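PDB 5TI1: fumarylacetoacetate hydrolase from Burkholderia xenovorans, which probably hydrolyses fumarylacetoacetate to fumarate and acetoacetate, the last step of phenylalanine and tyrosine breakdown, with a bound magnesium ion. Local coordinates for residues V301-Q306 with G318-D323; T344-M349 with M373-I378. All coordinates share one frame; numbering follows the deposited sequence.

Contacts 1 and 2 lie with their centres about 12 Å apart in the hydrolase part of the chain and follow each other in series: 301-306 with 318-323 closes before 344-349 with 373-378 opens. They share one sheet, in which strand 321-331, begun in contact 1, pairs antiparallel with strand 339-345, which runs into contact 2. The two meet directly: D323 OD1 is 2.8 Å from N345 ND2, a probable hydrogen bond, and P304 packs on the backbone of K347 and M349. Contact 1 is a partly buried meeting of loop and short strand away from the annotated sites; contact 2 is buried and carries the chain to T377, close to the magnesium ion.

Contact 1 of 2, residues V301-Q306 with G318-D323; sequences VAQPAQ and GEHAFD
Q303 reaches across to the backbone of 318-320 and grips it with both ends of its amide. Its CG takes the crowded position between backbone N and carbonyl carbon (chi1 63°), and a bend at chi2 (-83°) turns the amide toward the partner segment. There OE1 accepts from H320 N at 2.6 Å, with the donor well above the amide plane, while NE2 gives a nearly straight bond to G318 O at 3.1 Å, this acceptor lying in the amide plane. The two bonds fix the flip of the amide and extend the hydrogen bonding past the single V301-A321 bridge. The H320 ring stands with its edge toward Q303 NE2 and is held from outside by E249 and the D317 carbonyl.

V301 and A321 form the antiparallel hydrogen-bonded pair itself. V301 N to A321 O is short and straight (2.7 Å), whereas A321 N to V301 O is longer, at 3.0 Å, and more bent. Their side chains share one face of the sheet, where V301 CG2 sits 3.9 Å from A321 CB. A321 CB also packs against the backbone of Q303, 3.5 Å from Q303 CA. V301 CG1 meets D323 CB as the two side chains cross obliquely. E319, extended beyond CG, lies along the backbone of V301 and A302, its CG 3.8 Å from A302 CA.

The arrangement is a two-residue strand, 300-301, docked on the start of strand 321-331. A further backbone bond joins D323 to F299, F322 packs on L293 and L296 of helix 293-296, and the D323 carboxylate faces N345 of the neighbouring strand 339-345.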
loop_
_atom_site.group_PDB
_atom_site.type_symbol
_atom_site.label_atom_id
_atom_site.label_comp_id
_atom_site.label_asym_id
_atom_site.label_seq_id
_atom_site.Cartn_x
_atom_site.Cartn_y
_atom_site.Cartn_z
ATOM N N VAL B 301 10.317 18.201 -22.086
ATOM C CA VAL B 301 11.615 18.850 -22.223
ATOM C C VAL B 301 12.707 17.857 -21.846
ATOM O O VAL B 301 12.448 16.771 -21.315
ATOM C CB VAL B 301 11.746 20.122 -21.352
ATOM C CG1 VAL B 301 10.835 21.232 -21.862
ATOM C CG2 VAL B 301 11.460 19.797 -19.892
ATOM N N ALA B 302 13.945 18.254 -22.123
ATOM C CA ALA B 302 15.097 17.405 -21.857
ATOM C C ALA B 302 15.373 17.308 -20.360
ATOM O O ALA B 302 15.512 18.324 -19.670
ATOM C CB ALA B 302 16.323 17.942 -22.586
ATOM N N GLN B 303 15.460 16.074 -19.868
ATOM C CA GLN B 303 15.776 15.795 -18.478
ATOM C C GLN B 303 17.250 16.088 -18.190
ATOM O O GLN B 303 18.061 16.192 -19.109
ATOM C CB GLN B 303 15.443 14.332 -18.153
ATOM C CG GLN B 303 16.261 13.282 -18.945
ATOM C CD GLN B 303 15.705 12.987 -20.335
ATOM O OE1 GLN B 303 14.767 13.632 -20.796
ATOM N NE2 GLN B 303 16.283 11.992 -21.002
ATOM N N PRO B 304 17.622 16.229 -16.916
ATOM C CA PRO B 304 19.033 16.466 -16.583
ATOM C C PRO B 304 19.941 15.344 -17.062
ATOM O O PRO B 304 19.534 14.187 -17.189
ATOM C CB PRO B 304 19.028 16.547 -15.053
ATOM C CG PRO B 304 17.653 17.026 -14.709
ATOM C CD PRO B 304 16.743 16.393 -15.743
ATOM N N ALA B 305 21.198 15.705 -17.304
ATOM C CA ALA B 305 22.209 14.732 -17.682
ATOM C C ALA B 305 22.575 13.854 -16.491
ATOM O O ALA B 305 22.790 14.345 -15.381
ATOM C CB ALA B 305 23.447 15.450 -18.220
ATOM N N GLN B 306 22.653 12.546 -16.727
ATOM C CA GLN B 306 22.947 11.577 -15.678
ATOM C C GLN B 306 24.405 11.136 -15.765
ATOM O O GLN B 306 24.905 10.817 -16.851
ATOM C CB GLN B 306 22.008 10.366 -15.768
ATOM C CG GLN B 306 20.531 10.725 -15.594
ATOM C CD GLN B 306 19.633 9.512 -15.406
ATOM O OE1 GLN B 306 19.668 8.563 -16.192
ATOM N NE2 GLN B 306 18.826 9.535 -14.351
ATOM N N GLY B 318 15.739 10.223 -26.095
ATOM C CA GLY B 318 14.762 11.274 -26.212
ATOM C C GLY B 318 14.554 12.024 -24.908
ATOM O O GLY B 318 15.295 11.878 -23.930
ATOM N N GLU B 319 13.511 12.847 -24.912
ATOM C CA GLU B 319 13.207 13.743 -23.807
ATOM C C GLU B 319 12.090 13.162 -22.946
ATOM O O GLU B 319 11.049 12.740 -23.459
ATOM C CB GLU B 319 12.811 15.126 -24.326
ATOM C CG GLU B 319 13.906 15.831 -25.100
ATOM C CD GLU B 319 13.432 17.133 -25.714
ATOM O OE1 GLU B 319 12.220 17.428 -25.626
ATOM O OE2 GLU B 319 14.270 17.859 -26.287
ATOM N N HIS B 320 12.298 13.163 -21.635
ATOM C CA HIS B 320 11.316 12.563 -20.747
ATOM C C HIS B 320 11.037 13.400 -19.507
ATOM O O HIS B 320 10.434 12.880 -18.556
ATOM C CB HIS B 320 11.769 11.161 -20.366
ATOM C CG HIS B 320 11.759 10.210 -21.521
ATOM N ND1 HIS B 320 10.634 9.506 -21.896
ATOM C CD2 HIS B 320 12.726 9.875 -22.408
ATOM C CE1 HIS B 320 10.917 8.756 -22.945
ATOM N NE2 HIS B 320 12.178 8.968 -23.281
ATOM N N ALA B 321 11.454 14.661 -19.484
ATOM C CA ALA B 321 11.127 15.597 -18.421
ATOM C C ALA B 321 9.966 16.479 -18.856
ATOM O O ALA B 321 9.609 16.542 -20.036
ATOM C CB ALA B 321 12.335 16.463 -18.049
ATOM N N PHE B 322 9.369 17.160 -17.881
ATOM C CA PHE B 322 8.213 18.000 -18.140
ATOM C C PHE B 322 8.379 19.329 -17.420
ATOM O O PHE B 322 8.798 19.379 -16.258
ATOM C CB PHE B 322 6.918 17.298 -17.735
ATOM C CG PHE B 322 6.564 16.146 -18.638
ATOM C CD1 PHE B 322 7.091 14.885 -18.414
ATOM C CD2 PHE B 322 5.739 16.336 -19.736
ATOM C CE1 PHE B 322 6.785 13.826 -19.260
ATOM C CE2 PHE B 322 5.431 15.276 -20.592
ATOM C CZ PHE B 322 5.959 14.026 -20.355
ATOM N N ASP B 323 8.066 20.401 -18.141
ATOM C CA ASP B 323 8.257 21.779 -17.688
ATOM C C ASP B 323 7.008 22.195 -16.917
ATOM O O ASP B 323 6.054 22.733 -17.480
ATOM C CB ASP B 323 8.532 22.669 -18.893
ATOM C CG ASP B 323 8.825 24.104 -18.520
ATOM O OD1 ASP B 323 8.799 24.460 -17.323
ATOM O OD2 ASP B 323 9.080 24.888 -19.455
#

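Contact 2 of 2, residues T344-M349 with M373-I378; sequences TNFKHM and MGSGTI
I378 is the centre of this buried contact: M349 meets its CG1, F346 its CD1, and T344 and the N345 carbonyl its CG2. The tight part lies round M349, whose chain, bent at chi2 (-53°) and chi3 (-101°), crosses I378 at about a right angle. Its SD rests 3.8 Å from I378 CG1, and its CE lies against two carbonyls, 3.3 Å from S375 O and 3.4 Å from G376 O. I378 CG2, anti to its backbone N, bears on N345 O at 3.4 Å.

F346 meets the loop 375-378 by its edge: CD1 touches I378 CD1, and CE1 lies 3.8 Å from S375 CB, which sits in the ring plane. T344 CG2 touches I378 more lightly. On the side turned from the partner, the partly exposed K347 points away; its backbone N closes an Asx turn on N345 OD1 as strand 339-345 passes into a 3-10 turn.

No polar bond joins the two segments, so van der Waals packing carries the contact, close methyl-to-carbonyl approaches included. Polar groups are satisfied within 373-378 or by strand 223-233: S375 OG donates to G376 O at 2.8 Å and also bonds T229 N, and G376 N bonds the metal ligand E228. The packed S375 and I378 flank T377, a predicted substrate-binding residue whose side chain comes, at its nearest atom, about 5 Å from magnesium.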
loop_
_atom_site.group_PDB
_atom_site.type_symbol
_atom_site.label_atom_id
_atom_site.label_comp_id
_atom_site.label_asym_id
_atom_site.label_seq_id
_atom_site.Cartn_x
_atom_site.Cartn_y
_atom_site.Cartn_z
ATOM N N THR B 344 9.710 26.360 -7.837
ATOM C CA THR B 344 10.655 25.473 -8.516
ATOM C C THR B 344 9.986 24.897 -9.763
ATOM O O THR B 344 8.997 25.444 -10.262
ATOM C CB THR B 344 11.163 24.384 -7.554
ATOM O OG1 THR B 344 12.217 23.646 -8.186
ATOM C CG2 THR B 344 10.046 23.426 -7.181
ATOM N N ASN B 345 10.540 23.795 -10.279
ATOM C CA ASN B 345 10.056 23.181 -11.507
ATOM C C ASN B 345 10.304 21.680 -11.451
ATOM O O ASN B 345 11.360 21.234 -10.997
ATOM C CB ASN B 345 10.746 23.775 -12.751
ATOM C CG ASN B 345 9.975 23.495 -14.035
ATOM O OD1 ASN B 345 9.848 22.344 -14.462
ATOM N ND2 ASN B 345 9.439 24.551 -14.644
ATOM N N PHE B 346 9.321 20.911 -11.920
ATOM C CA PHE B 346 9.452 19.461 -12.001
ATOM C C PHE B 346 10.561 19.030 -12.970
ATOM O O PHE B 346 11.097 17.925 -12.838
ATOM C CB PHE B 346 8.089 18.884 -12.400
ATOM C CG PHE B 346 8.043 17.380 -12.494
ATOM C CD1 PHE B 346 8.238 16.591 -11.375
ATOM C CD2 PHE B 346 7.753 16.760 -13.704
ATOM C CE1 PHE B 346 8.162 15.193 -11.466
ATOM C CE2 PHE B 346 7.677 15.371 -13.800
ATOM C CZ PHE B 346 7.876 14.587 -12.681
ATOM N N LYS B 347 10.956 19.891 -13.909
ATOM C CA LYS B 347 11.951 19.493 -14.903
ATOM C C LYS B 347 13.321 19.197 -14.303
ATOM O O LYS B 347 14.149 18.598 -14.992
ATOM C CB LYS B 347 12.096 20.573 -15.979
ATOM C CG LYS B 347 12.807 21.833 -15.529
ATOM C CD LYS B 347 12.689 22.905 -16.597
ATOM C CE LYS B 347 13.328 24.216 -16.158
ATOM N NZ LYS B 347 13.516 25.136 -17.308
ATOM N N HIS B 348 13.575 19.567 -13.042
ATOM C CA HIS B 348 14.896 19.378 -12.446
ATOM C C HIS B 348 15.139 17.971 -11.907
ATOM O O HIS B 348 16.268 17.672 -11.497
ATOM C CB HIS B 348 15.107 20.381 -11.317
ATOM C CG HIS B 348 15.024 21.802 -11.768
ATOM N ND1 HIS B 348 15.749 22.278 -12.837
ATOM C CD2 HIS B 348 14.299 22.848 -11.305
ATOM C CE1 HIS B 348 15.481 23.559 -13.012
ATOM N NE2 HIS B 348 14.603 23.930 -12.095
ATOM N N MET B 349 14.126 17.114 -11.877
ATOM C CA MET B 349 14.307 15.780 -11.310
ATOM C C MET B 349 15.348 14.970 -12.088
ATOM O O MET B 349 15.389 14.988 -13.323
ATOM C CB MET B 349 12.970 15.049 -11.276
ATOM C CG MET B 349 11.938 15.719 -10.372
ATOM S SD MET B 349 12.508 16.023 -8.671
ATOM C CE MET B 349 11.726 14.643 -7.820
ATOM N N MET B 373 2.272 7.381 -7.768
ATOM C CA MET B 373 3.726 7.323 -7.688
ATOM C C MET B 373 4.256 8.730 -7.444
ATOM O O MET B 373 4.200 9.590 -8.332
ATOM C CB MET B 373 4.297 6.679 -8.959
ATOM C CG MET B 373 3.601 5.348 -9.239
ATOM S SD MET B 373 4.675 4.039 -9.802
ATOM C CE MET B 373 3.540 2.652 -9.824
ATOM N N GLY B 374 4.745 8.964 -6.228
ATOM C CA GLY B 374 5.234 10.282 -5.868
ATOM C C GLY B 374 6.665 10.479 -6.340
ATOM O O GLY B 374 7.502 9.584 -6.253
ATOM N N SER B 375 6.944 11.686 -6.836
ATOM C CA SER B 375 8.242 11.950 -7.446
ATOM C C SER B 375 9.372 11.940 -6.426
ATOM O O SER B 375 10.528 11.718 -6.800
ATOM C CB SER B 375 8.213 13.304 -8.163
ATOM O OG SER B 375 7.920 14.346 -7.242
ATOM N N GLY B 376 9.061 12.151 -5.154
ATOM C CA GLY B 376 10.036 12.645 -4.207
ATOM C C GLY B 376 10.061 14.165 -4.200
ATOM O O GLY B 376 9.650 14.822 -5.154
ATOM N N THR B 377 10.529 14.724 -3.081
ATOM C CA THR B 377 10.596 16.178 -2.904
ATOM C C THR B 377 11.318 16.847 -4.062
ATOM O O THR B 377 12.466 16.521 -4.359
ATOM C CB THR B 377 11.313 16.537 -1.601
ATOM O OG1 THR B 377 10.657 15.915 -0.497
ATOM C CG2 THR B 377 11.304 18.054 -1.401
ATOM N N ILE B 378 10.654 17.802 -4.699
ATOM C CA ILE B 378 11.191 18.491 -5.866
ATOM C C ILE B 378 11.921 19.746 -5.396
ATOM O O ILE B 378 11.302 20.693 -4.902
ATOM C CB ILE B 378 10.078 18.835 -6.861
ATOM C CG1 ILE B 378 9.321 17.563 -7.250
ATOM C CG2 ILE B 378 10.664 19.539 -8.084
ATOM C CD1 ILE B 378 7.979 17.814 -7.891
#